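Local coordinates for protein subclass B1 metallo-beta-lactamase (Myroides odoratimimus, PDB 6T5L) that probably hydrolyses beta-lactam antibiotics, carbapenems among them, using zinc ions bound in its active site, at residues K183-K189 with I234-E238; L30-I34 with F170-A175; K208-A214 with I227-D231. All coordinates share one frame. Residues are numbered along the deposited sequence.

Contact 1 of 3, residues K183-K189 with I234-E238; sequences KEIDASK and IKLFE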
ATOM      1  N   LYS A 183      11.987  -1.953  -0.505  1.00 45.47           N
ATOM      2  CA  LYS A 183      12.274  -3.368  -0.639  1.00 48.46           C
ATOM      3  C   LYS A 183      12.399  -3.993   0.753  1.00 49.30           C
ATOM      4  O   LYS A 183      12.671  -3.306   1.740  1.00 48.71           O
ATOM      5  CB  LYS A 183      13.594  -3.606  -1.414  1.00 51.28           C
ATOM      6  CG  LYS A 183      13.673  -3.093  -2.866  1.00 52.38           C
ATOM      7  CD  LYS A 183      12.506  -3.567  -3.752  1.00 46.87           C
ATOM      8  CE  LYS A 183      12.877  -3.517  -5.208  1.00 51.07           C
ATOM      9  NZ  LYS A 183      11.720  -3.664  -6.059  1.00 46.40           N
ATOM     10  N   GLU A 184      12.207  -5.304   0.807  1.00 48.54           N
ATOM     11  CA  GLU A 184      12.516  -6.145   1.941  1.00 52.38           C
ATOM     12  C   GLU A 184      14.019  -6.394   1.957  1.00 52.51           C
ATOM     13  O   GLU A 184      14.734  -6.160   0.958  1.00 49.45           O
ATOM     14  CB  GLU A 184      11.711  -7.462   1.858  1.00 52.17           C
ATOM     15  CG  GLU A 184      12.319  -8.483   0.897  1.00 54.16           C
ATOM     16  CD  GLU A 184      11.738  -9.913   1.013  1.00 58.36           C
ATOM     17  OE1 GLU A 184      11.684 -10.567  -0.051  1.00 59.73           O
ATOM     18  OE2 GLU A 184      11.384 -10.390   2.129  1.00 58.71           O
ATOM     19  N   ILE A 185      14.507  -6.826   3.116  1.00 53.37           N
ATOM     20  CA  ILE A 185      15.932  -7.110   3.260  1.00 54.29           C
ATOM     21  C   ILE A 185      16.361  -8.157   2.239  1.00 59.25           C
ATOM     22  O   ILE A 185      15.699  -9.181   2.041  1.00 62.10           O
ATOM     23  CB  ILE A 185      16.239  -7.548   4.697  1.00 54.64           C
ATOM     24  CG1 ILE A 185      15.820  -6.440   5.642  1.00 54.49           C
ATOM     25  CG2 ILE A 185      17.769  -7.824   4.892  1.00 57.62           C
ATOM     26  CD1 ILE A 185      16.713  -5.154   5.542  1.00 54.96           C
ATOM     27  N   ASP A 186      17.448  -7.863   1.540  1.00 61.59           N
ATOM     28  CA  ASP A 186      18.100  -8.740   0.571  1.00 62.98           C
ATOM     29  C   ASP A 186      17.288  -8.961  -0.708  1.00 60.48           C
ATOM     30  O   ASP A 186      17.674  -9.784  -1.543  1.00 63.62           O
ATOM     31  CB  ASP A 186      18.475 -10.089   1.209  1.00 65.34           C
ATOM     32  CG  ASP A 186      19.616  -9.946   2.221  1.00 70.67           C
ATOM     33  OD1 ASP A 186      20.503  -9.083   1.991  1.00 72.33           O
ATOM     34  OD2 ASP A 186      19.610 -10.642   3.265  1.00 70.32           O
ATOM     35  N   ALA A 187      16.214  -8.217  -0.920  1.00 56.50           N
ATOM     36  CA  ALA A 187      15.543  -8.230  -2.212  1.00 59.51           C
ATOM     37  C   ALA A 187      16.489  -7.948  -3.391  1.00 61.76           C
ATOM     38  O   ALA A 187      17.541  -7.314  -3.269  1.00 59.51           O
ATOM     39  CB  ALA A 187      14.449  -7.165  -2.270  1.00 58.99           C
ATOM     40  N   SER A 188      16.071  -8.399  -4.565  1.00 64.08           N
ATOM     41  CA  SER A 188      16.665  -7.916  -5.796  1.00 66.12           C
ATOM     42  C   SER A 188      16.054  -6.568  -6.165  1.00 60.51           C
ATOM     43  O   SER A 188      15.079  -6.113  -5.570  1.00 54.28           O
ATOM     44  CB  SER A 188      16.443  -8.919  -6.911  1.00 69.75           C
ATOM     45  OG  SER A 188      16.504 -10.229  -6.390  1.00 75.95           O
ATOM     46  N   LYS A 189      16.628  -5.927  -7.179  1.00 62.11           N
ATOM     47  CA  LYS A 189      16.053  -4.677  -7.674  1.00 59.25           C
ATOM     48  C   LYS A 189      14.639  -4.861  -8.205  1.00 53.88           C
ATOM     49  O   LYS A 189      13.809  -3.942  -8.099  1.00 50.48           O
ATOM     50  CB  LYS A 189      16.967  -4.086  -8.742  1.00 62.22           C
ATOM     51  CG  LYS A 189      18.389  -4.018  -8.266  1.00 63.41           C
ATOM     52  CD  LYS A 189      19.176  -3.006  -9.015  1.00 63.76           C
ATOM     53  CE  LYS A 189      20.424  -2.601  -8.232  1.00 62.19           C
ATOM     54  NZ  LYS A 189      21.475  -3.683  -8.200  1.00 66.25           N
ATOM     55  N   ILE A 234      17.969   2.200   0.236  1.00 53.03           N
ATOM     56  CA  ILE A 234      18.862   3.288  -0.149  1.00 53.43           C
ATOM     57  C   ILE A 234      20.128   2.717  -0.769  1.00 58.57           C
ATOM     58  O   ILE A 234      20.648   3.244  -1.764  1.00 61.76           O
ATOM     59  CB  ILE A 234      19.199   4.156   1.078  1.00 57.04           C
ATOM     60  CG1 ILE A 234      17.982   4.931   1.577  1.00 56.98           C
ATOM     61  CG2 ILE A 234      20.450   5.076   0.810  1.00 59.18           C
ATOM     62  CD1 ILE A 234      18.225   5.497   3.012  1.00 59.02           C
ATOM     63  N   LYS A 235      20.701   1.690  -0.130  1.00 60.33           N
ATOM     64  CA  LYS A 235      22.016   1.216  -0.539  1.00 64.01           C
ATOM     65  C   LYS A 235      21.917   0.391  -1.816  1.00 62.73           C
ATOM     66  O   LYS A 235      22.805   0.482  -2.672  1.00 62.86           O
ATOM     67  CB  LYS A 235      22.679   0.412   0.592  1.00 64.27           C
ATOM     68  N   LEU A 236      20.820  -0.370  -1.955  1.00 58.15           N
ATOM     69  CA  LEU A 236      20.539  -1.116  -3.178  1.00 61.10           C
ATOM     70  C   LEU A 236      20.602  -0.252  -4.434  1.00 59.49           C
ATOM     71  O   LEU A 236      21.124  -0.700  -5.452  1.00 59.86           O
ATOM     72  CB  LEU A 236      19.147  -1.767  -3.088  1.00 56.53           C
ATOM     73  CG  LEU A 236      18.840  -2.809  -4.172  1.00 52.95           C
ATOM     74  CD1 LEU A 236      19.857  -3.967  -4.124  1.00 55.14           C
ATOM     75  CD2 LEU A 236      17.401  -3.322  -3.948  1.00 46.90           C
ATOM     76  N   PHE A 237      20.042   0.965  -4.407  1.00 57.28           N
ATOM     77  CA  PHE A 237      19.995   1.796  -5.612  1.00 56.67           C
ATOM     78  C   PHE A 237      21.014   2.933  -5.622  1.00 58.33           C
ATOM     79  O   PHE A 237      20.988   3.765  -6.531  1.00 58.21           O
ATOM     80  CB  PHE A 237      18.575   2.346  -5.809  1.00 53.93           C
ATOM     81  CG  PHE A 237      17.573   1.275  -6.178  1.00 52.83           C
ATOM     82  CD1 PHE A 237      17.519   0.766  -7.467  1.00 55.43           C
ATOM     83  CD2 PHE A 237      16.732   0.758  -5.235  1.00 49.14           C
ATOM     84  CE1 PHE A 237      16.638  -0.236  -7.804  1.00 51.50           C
ATOM     85  CE2 PHE A 237      15.841  -0.225  -5.572  1.00 46.28           C
ATOM     86  CZ  PHE A 237      15.800  -0.724  -6.877  1.00 45.73           C
ATOM     87  N   GLU A 238      21.898   3.006  -4.638  1.00 60.57           N
ATOM     88  CA  GLU A 238      22.995   3.955  -4.677  1.00 68.61           C
ATOM     89  C   GLU A 238      23.780   3.659  -5.956  1.00 72.29           C
ATOM     90  O   GLU A 238      23.879   2.495  -6.372  1.00 71.39           O
ATOM     91  CB  GLU A 238      23.864   3.852  -3.430  1.00 79.70           C
ATOM     92  CG  GLU A 238      23.539   4.922  -2.395  1.00 83.76           C
ATOM     93  CD  GLU A 238      24.275   4.713  -1.083  1.00 88.74           C
ATOM     94  OE1 GLU A 238      23.944   5.412  -0.101  1.00 88.33           O
ATOM     95  OE2 GLU A 238      25.181   3.850  -1.035  1.00 91.95           O
ATOM     96  OXT GLU A 238      24.297   4.577  -6.617  1.00 73.88           O
TER
HETATM   97  O   HOH W   1      23.096  -2.897  -5.797  1.00 74.19           O

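Contact 2 of 3, residues L30-I34 with F170-A175; sequences LSNHI and FPEDNA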
ATOM      1  N   LEU A  30      -0.374  -6.868  12.976  1.00 45.04           N
ATOM      2  CA  LEU A  30       0.945  -6.451  13.479  1.00 46.95           C
ATOM      3  C   LEU A  30       0.887  -5.607  14.748  1.00 49.07           C
ATOM      4  O   LEU A  30       1.850  -5.596  15.510  1.00 53.07           O
ATOM      5  CB  LEU A  30       1.686  -5.628  12.387  1.00 47.58           C
ATOM      6  CG  LEU A  30       1.762  -6.238  10.987  1.00 47.56           C
ATOM      7  CD1 LEU A  30       2.715  -5.430  10.102  1.00 51.83           C
ATOM      8  CD2 LEU A  30       2.205  -7.703  11.151  1.00 51.33           C
ATOM      9  N   SER A  31      -0.188  -4.865  14.965  1.00 47.58           N
ATOM     10  CA  SER A  31      -0.404  -4.078  16.190  1.00 52.36           C
ATOM     11  C   SER A  31      -1.920  -4.014  16.412  1.00 55.02           C
ATOM     12  O   SER A  31      -2.697  -4.621  15.659  1.00 52.84           O
ATOM     13  CB  SER A  31       0.149  -2.651  16.052  1.00 49.32           C
ATOM     14  OG  SER A  31      -0.710  -1.888  15.111  1.00 47.55           O
ATOM     15  N   ASN A  32      -2.340  -3.152  17.341  1.00 52.24           N
ATOM     16  CA  ASN A  32      -3.762  -2.951  17.570  1.00 57.06           C
ATOM     17  C   ASN A  32      -4.421  -2.216  16.393  1.00 51.79           C
ATOM     18  O   ASN A  32      -5.603  -2.427  16.135  1.00 47.41           O
ATOM     19  CB  ASN A  32      -3.973  -2.216  18.907  1.00 66.70           C
ATOM     20  CG  ASN A  32      -3.489  -3.058  20.122  1.00 73.91           C
ATOM     21  OD1 ASN A  32      -3.620  -4.291  20.127  1.00 71.97           O
ATOM     22  ND2 ASN A  32      -2.949  -2.398  21.135  1.00 77.14           N
ATOM     23  N   HIS A  33      -3.688  -1.407  15.637  1.00 47.68           N
ATOM     24  CA  HIS A  33      -4.294  -0.681  14.536  1.00 50.31           C
ATOM     25  C   HIS A  33      -3.819  -1.110  13.160  1.00 48.40           C
ATOM     26  O   HIS A  33      -4.318  -0.581  12.158  1.00 42.93           O
ATOM     27  CB  HIS A  33      -4.021   0.819  14.672  1.00 50.07           C
ATOM     28  CG  HIS A  33      -4.422   1.374  15.992  1.00 53.88           C
ATOM     29  ND1 HIS A  33      -5.735   1.524  16.373  1.00 54.98           N
ATOM     30  CD2 HIS A  33      -3.674   1.787  17.044  1.00 56.30           C
ATOM     31  CE1 HIS A  33      -5.782   2.008  17.604  1.00 56.18           C
ATOM     32  NE2 HIS A  33      -4.548   2.186  18.026  1.00 64.95           N
ATOM     33  N   ILE A  34      -2.837  -1.993  13.067  1.00 46.81           N
ATOM     34  CA  ILE A  34      -2.133  -2.160  11.812  1.00 45.72           C
ATOM     35  C   ILE A  34      -2.138  -3.624  11.427  1.00 41.73           C
ATOM     36  O   ILE A  34      -1.515  -4.441  12.090  1.00 41.72           O
ATOM     37  CB  ILE A  34      -0.682  -1.642  11.877  1.00 44.43           C
ATOM     38  CG1 ILE A  34      -0.634  -0.143  12.015  1.00 47.89           C
ATOM     39  CG2 ILE A  34       0.108  -2.157  10.649  1.00 43.09           C
ATOM     40  CD1 ILE A  34      -1.106   0.619  10.853  1.00 47.92           C
ATOM     41  N   PHE A 170       0.876   5.889   9.515  1.00 41.15           N
ATOM     42  CA  PHE A 170       0.024   6.003  10.698  1.00 43.23           C
ATOM     43  C   PHE A 170       0.883   6.249  11.938  1.00 44.53           C
ATOM     44  O   PHE A 170       1.439   5.281  12.501  1.00 39.48           O
ATOM     45  CB  PHE A 170      -0.779   4.714  10.825  1.00 42.76           C
ATOM     46  CG  PHE A 170      -1.885   4.753  11.871  1.00 45.33           C
ATOM     47  CD1 PHE A 170      -2.969   5.616  11.751  1.00 45.35           C
ATOM     48  CD2 PHE A 170      -1.816   3.914  12.985  1.00 47.52           C
ATOM     49  CE1 PHE A 170      -3.973   5.622  12.734  1.00 48.87           C
ATOM     50  CE2 PHE A 170      -2.834   3.905  13.971  1.00 49.10           C
ATOM     51  CZ  PHE A 170      -3.905   4.754  13.845  1.00 48.11           C
ATOM     52  N   PRO A 171       1.006   7.509  12.418  1.00 46.44           N
ATOM     53  CA  PRO A 171       1.945   7.780  13.521  1.00 46.16           C
ATOM     54  C   PRO A 171       1.609   7.124  14.845  1.00 48.47           C
ATOM     55  O   PRO A 171       2.534   6.900  15.632  1.00 52.26           O
ATOM     56  CB  PRO A 171       1.924   9.325  13.661  1.00 48.00           C
ATOM     57  CG  PRO A 171       0.662   9.798  12.916  1.00 47.85           C
ATOM     58  CD  PRO A 171       0.461   8.758  11.843  1.00 46.72           C
ATOM     59  N   GLU A 172       0.345   6.848  15.146  1.00 52.29           N
ATOM     60  CA  GLU A 172      -0.013   6.265  16.441  1.00 57.86           C
ATOM     61  C   GLU A 172       0.681   4.919  16.657  1.00 51.51           C
ATOM     62  O   GLU A 172       1.113   4.601  17.767  1.00 50.40           O
ATOM     63  CB  GLU A 172      -1.535   6.129  16.545  1.00 68.95           C
ATOM     64  CG  GLU A 172      -2.041   5.712  17.906  1.00 77.26           C
ATOM     65  CD  GLU A 172      -1.672   6.713  18.964  1.00 80.67           C
ATOM     66  OE1 GLU A 172      -1.997   7.914  18.807  1.00 82.22           O
ATOM     67  OE2 GLU A 172      -1.018   6.286  19.929  1.00 81.97           O
ATOM     68  N   ASP A 173       0.843   4.127  15.608  1.00 45.74           N
ATOM     69  CA  ASP A 173       1.560   2.863  15.744  1.00 48.12           C
ATOM     70  C   ASP A 173       2.919   2.920  15.061  1.00 47.30           C
ATOM     71  O   ASP A 173       3.433   1.879  14.657  1.00 48.55           O
ATOM     72  CB  ASP A 173       0.745   1.701  15.155  1.00 49.50           C
ATOM     73  CG  ASP A 173      -0.337   1.196  16.085  1.00 53.72           C
ATOM     74  OD1 ASP A 173      -0.466   1.759  17.182  1.00 55.89           O
ATOM     75  OD2 ASP A 173      -1.013   0.184  15.731  1.00 53.79           O
ATOM     76  N   ASN A 174       3.428   4.111  14.776  1.00 48.32           N
ATOM     77  CA  ASN A 174       4.762   4.279  14.157  1.00 50.77           C
ATOM     78  C   ASN A 174       4.933   3.412  12.901  1.00 48.22           C
ATOM     79  O   ASN A 174       5.940   2.711  12.709  1.00 47.32           O
ATOM     80  CB  ASN A 174       5.870   3.960  15.162  1.00 47.94           C
ATOM     81  CG  ASN A 174       5.824   4.827  16.415  1.00 53.56           C
ATOM     82  OD1 ASN A 174       5.409   4.384  17.462  1.00 59.66           O
ATOM     83  ND2 ASN A 174       6.274   6.052  16.308  1.00 55.03           N
ATOM     84  N   ALA A 175       3.926   3.440  12.047  1.00 43.24           N
ATOM     85  CA  ALA A 175       3.808   2.467  10.981  1.00 46.43           C
ATOM     86  C   ALA A 175       3.880   3.135   9.617  1.00 45.00           C
ATOM     87  O   ALA A 175       3.174   4.127   9.364  1.00 45.12           O
ATOM     88  CB  ALA A 175       2.491   1.699  11.133  1.00 46.49           C
TER

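Contact 3 of 3, residues K208-A214 with I227-D231; sequences KLKYPNA and IELFD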
ATOM      1  N   LYS A 208      13.274   8.214   4.972  1.00 43.32           N
ATOM      2  CA  LYS A 208      13.975   7.893   6.197  1.00 48.26           C
ATOM      3  C   LYS A 208      14.070   9.109   7.107  1.00 51.18           C
ATOM      4  O   LYS A 208      13.880   9.011   8.337  1.00 51.19           O
ATOM      5  CB  LYS A 208      15.366   7.381   5.842  1.00 52.66           C
ATOM      6  CG  LYS A 208      16.227   7.067   6.996  1.00 60.18           C
ATOM      7  CD  LYS A 208      17.586   6.632   6.527  1.00 65.46           C
ATOM      8  CE  LYS A 208      18.659   6.949   7.585  1.00 71.39           C
ATOM      9  NZ  LYS A 208      19.296   5.687   7.990  1.00 73.36           N
ATOM     10  N   LEU A 209      14.400  10.256   6.521  1.00 53.14           N
ATOM     11  CA  LEU A 209      14.523  11.478   7.298  1.00 54.61           C
ATOM     12  C   LEU A 209      13.198  11.839   7.954  1.00 54.91           C
ATOM     13  O   LEU A 209      13.170  12.321   9.085  1.00 55.76           O
ATOM     14  CB  LEU A 209      15.004  12.590   6.380  1.00 54.63           C
ATOM     15  CG  LEU A 209      15.152  13.946   7.071  1.00 61.73           C
ATOM     16  CD1 LEU A 209      16.443  13.923   7.897  1.00 63.78           C
ATOM     17  CD2 LEU A 209      15.170  15.039   6.050  1.00 65.92           C
ATOM     18  N   LYS A 210      12.085  11.595   7.250  1.00 53.11           N
ATOM     19  CA  LYS A 210      10.771  11.968   7.755  1.00 57.65           C
ATOM     20  C   LYS A 210      10.277  11.032   8.855  1.00 57.30           C
ATOM     21  O   LYS A 210       9.503  11.462   9.714  1.00 60.17           O
ATOM     22  CB  LYS A 210       9.771  11.982   6.588  1.00 60.75           C
ATOM     23  CG  LYS A 210       8.517  12.791   6.856  1.00 66.46           C
ATOM     24  CD  LYS A 210       8.555  14.092   6.127  1.00 73.50           C
ATOM     25  CE  LYS A 210       7.245  14.873   6.295  1.00 81.81           C
ATOM     26  NZ  LYS A 210       7.021  15.887   5.211  1.00 85.59           N
ATOM     27  N   TYR A 211      10.749   9.784   8.892  1.00 54.34           N
ATOM     28  CA  TYR A 211      10.217   8.779   9.815  1.00 54.22           C
ATOM     29  C   TYR A 211      11.319   8.126  10.642  1.00 55.05           C
ATOM     30  O   TYR A 211      11.453   6.896  10.656  1.00 53.96           O
ATOM     31  CB  TYR A 211       9.435   7.735   9.014  1.00 51.36           C
ATOM     32  CG  TYR A 211       8.282   8.342   8.236  1.00 48.62           C
ATOM     33  CD1 TYR A 211       7.348   9.161   8.866  1.00 54.72           C
ATOM     34  CD2 TYR A 211       8.114   8.094   6.914  1.00 46.26           C
ATOM     35  CE1 TYR A 211       6.284   9.705   8.186  1.00 55.65           C
ATOM     36  CE2 TYR A 211       7.040   8.627   6.207  1.00 47.52           C
ATOM     37  CZ  TYR A 211       6.131   9.419   6.846  1.00 56.34           C
ATOM     38  OH  TYR A 211       5.088   9.979   6.121  1.00 62.70           O
ATOM     39  N   PRO A 212      12.114   8.921  11.377  1.00 53.44           N
ATOM     40  CA  PRO A 212      13.186   8.327  12.189  1.00 55.93           C
ATOM     41  C   PRO A 212      12.693   7.377  13.283  1.00 57.99           C
ATOM     42  O   PRO A 212      13.457   6.519  13.730  1.00 63.59           O
ATOM     43  CB  PRO A 212      13.889   9.560  12.801  1.00 61.00           C
ATOM     44  CG  PRO A 212      12.769  10.624  12.856  1.00 58.17           C
ATOM     45  CD  PRO A 212      11.969  10.370  11.603  1.00 52.16           C
ATOM     46  N   ASN A 213      11.454   7.492  13.744  1.00 56.96           N
ATOM     47  CA  ASN A 213      10.982   6.649  14.841  1.00 62.17           C
ATOM     48  C   ASN A 213      10.130   5.476  14.360  1.00 58.30           C
ATOM     49  O   ASN A 213       9.457   4.830  15.178  1.00 57.48           O
ATOM     50  CB  ASN A 213      10.201   7.488  15.844  1.00 73.24           C
ATOM     51  CG  ASN A 213      11.057   8.559  16.484  1.00 82.01           C
ATOM     52  OD1 ASN A 213      12.149   8.286  16.992  1.00 84.29           O
ATOM     53  ND2 ASN A 213      10.592   9.793  16.414  1.00 84.21           N
ATOM     54  N   ALA A 214      10.167   5.164  13.060  1.00 53.36           N
ATOM     55  CA  ALA A 214       9.329   4.091  12.543  1.00 51.92           C
ATOM     56  C   ALA A 214       9.737   2.752  13.141  1.00 50.99           C
ATOM     57  O   ALA A 214      10.937   2.420  13.248  1.00 49.46           O
ATOM     58  CB  ALA A 214       9.404   4.006  11.020  1.00 50.92           C
ATOM     59  N   ILE A 227      13.159   0.245  10.188  1.00 49.77           N
ATOM     60  CA  ILE A 227      13.751   1.260   9.325  1.00 57.61           C
ATOM     61  C   ILE A 227      14.951   0.730   8.542  1.00 54.80           C
ATOM     62  O   ILE A 227      15.369   1.358   7.558  1.00 52.89           O
ATOM     63  CB  ILE A 227      14.174   2.522  10.115  1.00 74.33           C
ATOM     64  CG1 ILE A 227      15.035   2.151  11.314  1.00 90.64           C
ATOM     65  CG2 ILE A 227      12.968   3.309  10.561  1.00 77.49           C
ATOM     66  CD1 ILE A 227      15.367   3.333  12.171  1.00101.92           C
ATOM     67  N   GLU A 228      15.484  -0.426   8.921  1.00 55.57           N
ATOM     68  CA  GLU A 228      16.528  -1.061   8.134  1.00 62.34           C
ATOM     69  C   GLU A 228      16.058  -1.416   6.717  1.00 58.27           C
ATOM     70  O   GLU A 228      16.889  -1.637   5.827  1.00 58.14           O
ATOM     71  CB  GLU A 228      17.045  -2.279   8.924  1.00 65.98           C
ATOM     72  CG  GLU A 228      16.112  -3.500   9.006  1.00 63.37           C
ATOM     73  CD  GLU A 228      15.020  -3.473  10.126  1.00 62.24           C
ATOM     74  OE1 GLU A 228      14.834  -2.438  10.847  1.00 61.94           O
ATOM     75  OE2 GLU A 228      14.334  -4.536  10.238  1.00 58.92           O
ATOM     76  N   LEU A 229      14.760  -1.459   6.474  1.00 54.10           N
ATOM     77  CA  LEU A 229      14.313  -1.642   5.099  1.00 54.15           C
ATOM     78  C   LEU A 229      14.605  -0.389   4.300  1.00 51.77           C
ATOM     79  O   LEU A 229      15.064  -0.485   3.162  1.00 47.86           O
ATOM     80  CB  LEU A 229      12.830  -1.985   5.028  1.00 51.08           C
ATOM     81  CG  LEU A 229      12.593  -3.486   5.173  1.00 49.08           C
ATOM     82  CD1 LEU A 229      12.979  -4.069   6.561  1.00 49.71           C
ATOM     83  CD2 LEU A 229      11.117  -3.758   4.875  1.00 46.30           C
ATOM     84  N   PHE A 230      14.397   0.790   4.907  1.00 49.62           N
ATOM     85  CA  PHE A 230      14.832   2.042   4.298  1.00 52.32           C
ATOM     86  C   PHE A 230      16.322   1.975   3.941  1.00 58.90           C
ATOM     87  O   PHE A 230      16.729   2.227   2.800  1.00 55.49           O
ATOM     88  CB  PHE A 230      14.623   3.204   5.266  1.00 53.70           C
ATOM     89  CG  PHE A 230      13.195   3.466   5.690  1.00 53.80           C
ATOM     90  CD1 PHE A 230      12.097   2.984   4.955  1.00 50.91           C
ATOM     91  CD2 PHE A 230      12.952   4.242   6.817  1.00 55.30           C
ATOM     92  CE1 PHE A 230      10.812   3.278   5.336  1.00 48.24           C
ATOM     93  CE2 PHE A 230      11.662   4.519   7.209  1.00 54.25           C
ATOM     94  CZ  PHE A 230      10.586   4.042   6.437  1.00 50.03           C
ATOM     95  N   ASP A 231      17.153   1.648   4.938  1.00 62.86           N
ATOM     96  CA  ASP A 231      18.595   1.659   4.740  1.00 67.24           C
ATOM     97  C   ASP A 231      18.984   0.711   3.628  1.00 59.06           C
ATOM     98  O   ASP A 231      19.794   1.048   2.757  1.00 55.42           O
ATOM     99  CB  ASP A 231      19.335   1.236   6.019  1.00 73.63           C
ATOM    100  CG  ASP A 231      19.293   2.272   7.100  1.00 74.33           C
ATOM    101  OD1 ASP A 231      19.221   3.468   6.770  1.00 77.00           O
ATOM    102  OD2 ASP A 231      19.394   1.880   8.285  1.00 72.31           O
TER
HETATM  103  O   HOH W   2      12.647   0.474  13.245  1.00 62.48           O

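Contact 1 of 3, residues K183-K189 with I234-E238
The loop K183-K189, which follows the zinc ligand C180, folds over the last turn of the C-terminal helix 228-237, and the contact is mainly apolar. L236 points at the loop, and its CD2 lies 3.9 Å from K183 CG, 4.1 Å from A187 O and 4.0 Å from S188 O. A branched aliphatic side chain suits this place, since it can fill the hollow of a curved backbone without needing a polar partner. F237 is buried, stacked on W200 of helix 200-210. Two lysines reach its ring by their methylenes: K183 CE approaches the edge at 4.4 Å from CZ, while K189 CD comes within 3.9 Å of CE1. The K183 side chain lies about 7 Å from a bound zinc ion.

The loop holds its own shape. A type II turn from E184 to A187 is closed by A187 N to E184 O (3.2 Å) and puts D186 in the left-handed region. Across the loop, K183 NZ makes a weak hydrogen bond to K189 O at 2.9 Å, linking the first and last residues of the segment. No direct hydrogen bond joins loop and helix segment; a water accepts from K189 NZ and donates to L236 O, 3.0 Å from each. Just outside, Y232 and T233 of the same helix hydrogen-bond to A187 O and K183 N.

Lysine suits both places because it is amphipathic: its methylenes pack on L236 and F237 while each ammonium finds oxygen. The contact thus shields hydrophobic groups at the surface without burying charge.

Contact 2 of 3, residues L30-I34 with F170-A175
Two beta-hairpin loops meet here, one from each large mixed sheet of the alpha-beta/beta-alpha sandwich of the metallo-beta-lactamase fold. S31 makes an ST turn: its p rotamer folds OG back to accept from H33 N at 3.1 Å. The other hairpin is closed by F170 N to A175 O (2.9 Å) and A175 N to F170 O (3.1 Å), with a G1 bulge at N174 and A175. N174 is left-handed there, a conformation asparagine tolerates well.

D173 (chi1 m) reaches across the gap with its short side chain, so that OD2 accepts from H33 N at 3.1 Å; the exact positions of D173 OD2 and S31 OG are less certain, because the model sets them too close together. H33, also m, presents its ring face to the edge of F170 in an offset edge-to-face pair, centroids 5.5 Å apart and planes at 62°. Its ND1 is hydrogen-bonded to L57 O of strand 49-58, which probably helps to orient the imidazole. F170 adopts t, bringing CE2 within 3.4 Å of H33 CB. I34 (m, m) turns inward, where a beta-branched residue suits both the strand it starts and the apolar interior: CD1 lies 4.0 Å from F170 CD2, and CG1 3.7 Å from A175 CB.

Contact 3 of 3, residues K208-A214 with I227-D231
At the centre of this contact lies the ring of F230, projecting from helix 228-237 into the bend where helix 200-210 ends and the chain turns toward strand 216-219. K208 CA sits 3.8 Å from F230 CD2, while Y211 CB and A214 CB lie 4.3 and 4.5 Å from F230 CE2; the V217 side chain of strand 216-219 also touches F230. A flat aromatic fits this space between helix, turn and sheet. Next to it I227 CG2 meets A214 CB at 3.7 Å. The small alanine lets the bulkier isoleucine come close, with A214 O 3.5 Å from the same CG2.

The bend itself is a type I turn, Y211 to A214, with A214 N hydrogen-bonded to Y211 O at 3.2 Å. P212 fits the second position, where phi is naturally near -60°, and P212 O borders I227 CD1 at 4.0 Å. Farther out, a water donates to A214 O (2.6 Å) and accepts from I227 N (3.1 Å).

At the surface K208 stretches past the ring, and its NZ forms a short salt bridge with D231 OD1, 2.5 Å. Opposite charges therefore tie the two helices at the solvent edge, while apolar groups fill the space beneath.

Contacts 1 and 3 share helix 228-237 and lie with centres 14 Å apart; contact 3 is nested within the chain loop that contact 1 closes. They touch directly, as where K183 O meets L229 CG at 3.4 Å and I234 CD1 meets K208 CD at 3.7 Å. Contact 2 stands 15 Å from contact 3 and 24 Å from contact 1, centre to centre, and borders contact 3 where N174 ND2 approaches N213 O at 3.6 Å. The zinc ion near K183 of contact 1 belongs to the active site, whose metals are held by H96, H98 and H161 and by D100, C180 and H221. A bound magnesium ion lies about 4 Å from the A214 side chain and about 7 Å from that of A175.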